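Local coordinates for formate dehydrogenase (Staphylococcus aureus, PDB 6TTB), which probably catalyses the NAD-dependent oxidation of formate to carbon dioxide and is seen here with NAD bound, at residues E47-L50 / L51-K54; K60-L63 / E64-H68. All coordinates share one frame; numbering follows the deposited sequence.

Contact 1 of 2, residues E47-L50 / L51-K54; sequences ENQL and LNTK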
loop_
_atom_site.group_PDB
_atom_site.type_symbol
_atom_site.label_atom_id
_atom_site.label_comp_id
_atom_site.label_asym_id
_atom_site.label_seq_id
_atom_site.Cartn_x
_atom_site.Cartn_y
_atom_site.Cartn_z
ATOM N N GLU A 47 24.507 -8.108 3.237
ATOM C CA GLU A 47 25.279 -8.756 2.171
ATOM C C GLU A 47 24.495 -8.836 0.834
ATOM O O GLU A 47 24.974 -9.434 -0.129
ATOM C CB GLU A 47 25.783 -10.132 2.654
ATOM N N ASN A 48 23.291 -8.225 0.772
ATOM C CA ASN A 48 22.435 -8.245 -0.416
ATOM C C ASN A 48 22.755 -7.058 -1.359
ATOM O O ASN A 48 22.879 -7.226 -2.568
ATOM C CB ASN A 48 20.967 -8.172 0.000
ATOM C CG ASN A 48 20.376 -9.507 0.419
ATOM O OD1 ASN A 48 20.947 -10.548 0.144
ATOM N ND2 ASN A 48 19.158 -9.506 0.942
ATOM N N GLN A 49 22.824 -5.845 -0.795
ATOM C CA GLN A 49 22.914 -4.605 -1.538
ATOM C C GLN A 49 24.013 -4.654 -2.607
ATOM O O GLN A 49 25.119 -5.032 -2.334
ATOM C CB GLN A 49 23.204 -3.505 -0.534
ATOM C CG GLN A 49 23.198 -2.133 -1.135
ATOM C CD GLN A 49 21.849 -1.708 -1.647
ATOM O OE1 GLN A 49 20.804 -2.243 -1.264
ATOM N NE2 GLN A 49 21.860 -0.693 -2.469
ATOM N N LEU A 50 23.705 -4.197 -3.820
ATOM C CA LEU A 50 24.653 -4.193 -4.934
ATOM C C LEU A 50 25.291 -2.812 -4.988
ATOM O O LEU A 50 26.520 -2.668 -5.120
ATOM C CB LEU A 50 23.904 -4.523 -6.249
ATOM C CG LEU A 50 24.020 -5.980 -6.772
ATOM C CD1 LEU A 50 24.412 -6.993 -5.685
ATOM C CD2 LEU A 50 22.759 -6.441 -7.524
ATOM N N LEU A 51 24.406 -1.801 -4.875
ATOM C CA LEU A 51 24.763 -0.404 -4.993
ATOM C C LEU A 51 25.234 0.095 -3.653
ATOM O O LEU A 51 24.480 0.833 -2.984
ATOM C CB LEU A 51 23.522 0.368 -5.368
ATOM C CG LEU A 51 23.746 1.575 -6.260
ATOM C CD1 LEU A 51 23.671 1.157 -7.700
ATOM C CD2 LEU A 51 22.690 2.627 -6.000
ATOM N N ASN A 52 26.460 -0.319 -3.273
ATOM C CA ASN A 52 27.126 0.289 -2.165
ATOM C C ASN A 52 28.630 0.322 -2.425
ATOM O O ASN A 52 29.132 -0.185 -3.459
ATOM C CB ASN A 52 26.793 -0.457 -0.902
ATOM C CG ASN A 52 27.091 -1.921 -1.067
ATOM O OD1 ASN A 52 28.154 -2.299 -1.574
ATOM N ND2 ASN A 52 26.168 -2.763 -0.648
ATOM N N THR A 53 29.347 0.861 -1.429
ATOM C CA THR A 53 30.802 0.916 -1.428
ATOM C C THR A 53 31.447 -0.467 -1.516
ATOM O O THR A 53 32.427 -0.582 -2.206
ATOM C CB THR A 53 31.365 1.872 -0.355
ATOM O OG1 THR A 53 30.944 1.456 0.947
ATOM C CG2 THR A 53 30.881 3.296 -0.548
ATOM N N LYS A 54 30.919 -1.527 -0.873
ATOM C CA LYS A 54 31.594 -2.842 -1.020
ATOM C C LYS A 54 31.380 -3.450 -2.410
ATOM O O LYS A 54 32.319 -3.588 -3.167
ATOM C CB LYS A 54 31.307 -3.842 0.111
#
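Gln-49 and Leu-50 bend back onto Leu-51 and Asn-52, forming a tight turn in the loop between strand 34-38 and helix 59-64. Gln-49 reaches forward with its carboxamide. CG lies anti to the backbone N (chi1 -174°) and the chain then bends at chi2, which brings NE2 to the carbonyl O of Leu-51 at 3.1 Å. The N-H points almost straight at its acceptor (167°), and that oxygen lies close to the plane of the glutamine amide. The approach to the Leu-51 carbonyl is different, with NE2 standing above the carbonyl plane. OE1 of the same amide meets Gln-333 in a weak hydrogen bond, while Asn-48 and Gln-49 meet Asn-181 of the second subunit, placing the turn at the dimer interface. The backbone O of Gln-49 takes a strongly bent, weak bond from Asn-52 ND2 (3.0 Å). As the two side chains run antiparallel past each other, ND2 also lies beside CB and CG of Gln-49, the amide planes 49° apart. Leu-50 then contributes its carbonyl O, which receives a weak bond from Asn-52 N (3.0 Å) and closes an inverse gamma turn centred on Leu-51. The isobutyl group of Leu-51 packs on Ile-57, Ala-93 and Ile-336, and OD1 of Asn-52 accepts from the Lys-55 backbone N. Chemically, the straight Gln-49 bond satisfies the Leu-51 carbonyl and braces the turn, with weak support from Asn-52, while Gln-333 OE1 holds the backbone N-H groups of Leu-50 and Leu-51.

Contact 2 of 2, residues K60-L63 / E64-H68; sequences KTFL and EERGH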
loop_
_atom_site.group_PDB
_atom_site.type_symbol
_atom_site.label_atom_id
_atom_site.label_comp_id
_atom_site.label_asym_id
_atom_site.label_seq_id
_atom_site.Cartn_x
_atom_site.Cartn_y
_atom_site.Cartn_z
ATOM N N LYS A 60 34.552 -2.707 -9.763
ATOM C CA LYS A 60 35.941 -2.737 -9.331
ATOM C C LYS A 60 36.726 -3.629 -10.244
ATOM O O LYS A 60 37.664 -3.175 -10.851
ATOM C CB LYS A 60 36.038 -3.379 -7.959
ATOM C CG LYS A 60 37.368 -3.276 -7.208
ATOM C CD LYS A 60 36.918 -3.449 -5.764
ATOM C CE LYS A 60 35.371 -3.300 -5.670
ATOM N NZ LYS A 60 34.877 -2.980 -4.299
ATOM N N THR A 61 36.366 -4.919 -10.276
ATOM C CA THR A 61 36.912 -5.882 -11.211
ATOM C C THR A 61 36.606 -5.480 -12.648
ATOM O O THR A 61 37.508 -5.414 -13.469
ATOM C CB THR A 61 36.426 -7.306 -10.909
ATOM O OG1 THR A 61 35.685 -7.231 -9.702
ATOM C CG2 THR A 61 37.551 -8.306 -10.678
ATOM N N PHE A 62 35.350 -5.153 -12.953
ATOM C CA PHE A 62 34.995 -4.831 -14.327
ATOM C C PHE A 62 35.902 -3.737 -14.853
ATOM O O PHE A 62 36.299 -3.773 -16.003
ATOM C CB PHE A 62 33.562 -4.347 -14.425
ATOM C CG PHE A 62 33.201 -3.862 -15.802
ATOM C CD1 PHE A 62 33.494 -2.574 -16.200
ATOM C CD2 PHE A 62 32.592 -4.702 -16.707
ATOM C CE1 PHE A 62 33.196 -2.130 -17.483
ATOM C CE2 PHE A 62 32.267 -4.251 -17.968
ATOM C CZ PHE A 62 32.592 -2.969 -18.365
ATOM N N LEU A 63 36.188 -2.739 -14.013
ATOM C CA LEU A 63 37.024 -1.606 -14.414
ATOM C C LEU A 63 38.501 -1.958 -14.301
ATOM O O LEU A 63 39.245 -1.765 -15.237
ATOM C CB LEU A 63 36.696 -0.384 -13.547
ATOM C CG LEU A 63 35.416 0.350 -13.941
ATOM C CD1 LEU A 63 35.182 1.563 -13.067
ATOM C CD2 LEU A 63 35.456 0.729 -15.397
ATOM N N GLU A 64 38.926 -2.398 -13.117
ATOM C CA GLU A 64 40.323 -2.728 -12.866
ATOM C C GLU A 64 40.757 -3.922 -13.729
ATOM O O GLU A 64 41.887 -4.350 -13.662
ATOM C CB GLU A 64 40.561 -2.992 -11.367
ATOM C CG GLU A 64 40.563 -1.723 -10.491
ATOM C CD GLU A 64 40.556 -1.937 -8.964
ATOM O OE1 GLU A 64 41.506 -2.593 -8.422
ATOM O OE2 GLU A 64 39.608 -1.454 -8.310
ATOM N N GLU A 65 39.865 -4.427 -14.558
ATOM C CA GLU A 65 40.183 -5.543 -15.425
ATOM C C GLU A 65 40.478 -5.030 -16.808
ATOM O O GLU A 65 40.757 -5.811 -17.693
ATOM C CB GLU A 65 38.946 -6.399 -15.645
ATOM C CG GLU A 65 39.252 -7.855 -15.903
ATOM C CD GLU A 65 38.279 -8.768 -15.160
ATOM O OE1 GLU A 65 37.278 -9.191 -15.778
ATOM O OE2 GLU A 65 38.469 -8.970 -13.926
ATOM N N ARG A 66 40.278 -3.741 -17.003
ATOM C CA ARG A 66 40.291 -3.137 -18.314
ATOM C C ARG A 66 41.297 -2.004 -18.320
ATOM O O ARG A 66 41.382 -1.272 -19.284
ATOM C CB ARG A 66 38.923 -2.582 -18.640
ATOM C CG ARG A 66 37.828 -3.626 -18.682
ATOM C CD ARG A 66 36.978 -3.284 -19.916
ATOM N NE ARG A 66 35.762 -4.049 -20.183
ATOM C CZ ARG A 66 35.188 -4.996 -19.387
ATOM N NH1 ARG A 66 35.616 -5.221 -18.152
ATOM N NH2 ARG A 66 34.109 -5.623 -19.814
ATOM N N GLY A 67 42.084 -1.903 -17.239
ATOM C CA GLY A 67 43.220 -1.006 -17.233
ATOM C C GLY A 67 42.914 0.303 -16.532
ATOM O O GLY A 67 43.805 1.141 -16.418
ATOM N N HIS A 68 41.698 0.435 -15.974
ATOM C CA HIS A 68 41.225 1.756 -15.593
ATOM C C HIS A 68 41.392 1.935 -14.097
ATOM O O HIS A 68 41.572 0.957 -13.378
ATOM C CB HIS A 68 39.786 1.947 -16.036
ATOM C CG HIS A 68 39.595 1.867 -17.510
ATOM N ND1 HIS A 68 40.223 2.752 -18.400
ATOM C CD2 HIS A 68 38.811 1.059 -18.268
ATOM C CE1 HIS A 68 39.881 2.426 -19.649
ATOM N NE2 HIS A 68 38.978 1.426 -19.588
#
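The carbonyl O of Leu-63 is gripped by two backbone N-H groups where helix 59-64 ends: Arg-66 N at 2.8 Å, well aligned, and His-68 N in a weak bond at 3.4 Å. The Arg-66 donor stands above the carbonyl plane. One turn earlier, Glu-64 N gives a regular helical bond to Lys-60 O (2.7 Å). Beyond Arg-66 the chain swings out through Gly-67, at a positive phi of 99°. Phe-62 and Arg-66 carry the side-chain part. The guanidinium stacks over one face of the phenyl ring, tilted by 29°, in a cation-pi interaction with CZ 3.6 Å from the ring centroid. A bend at chi2 (-137°) folds the arginine back over the ring, where NH1 also makes a weak, bent bond to Phe-62 O (2.7 Å). NH2 forms a salt bridge with Glu-345, so ring, carbonyl and carboxylate together restrain the guanidinium. On another side of the helix, Glu-64 runs alongside Lys-60 in the same direction, OE2 beside the lysine CG. Leu-63 packs on Leu-344 and Phe-348 of helix 330-348 and on Phe-70 of strand 69-73. His-68 stacks on Phe-348, so this surface turn joins helix 59-64 to edge strand 69-73 against the flank of helix 330-348.

How the contacts relate
From the N terminus, strand 34-38 leads into the loop that holds contact 1, where 47-50 turns directly into 51-54. A few residues on, helix 59-64 begins, and contact 2 closes its C-terminal end before strand 69-73. The two are in series, neither nesting nor crossing, with centres about 18 Å apart. Lys-60 joins them directly: its NZ lies 2.9 Å from Lys-54 O, a probable hydrogen bond from the helix back to the end of the turn. Both also rest on helix 330-348, so the crossover between adjacent parallel strands 34-38 and 69-73 is anchored on this late helix. Contact 1 additionally faces the second subunit.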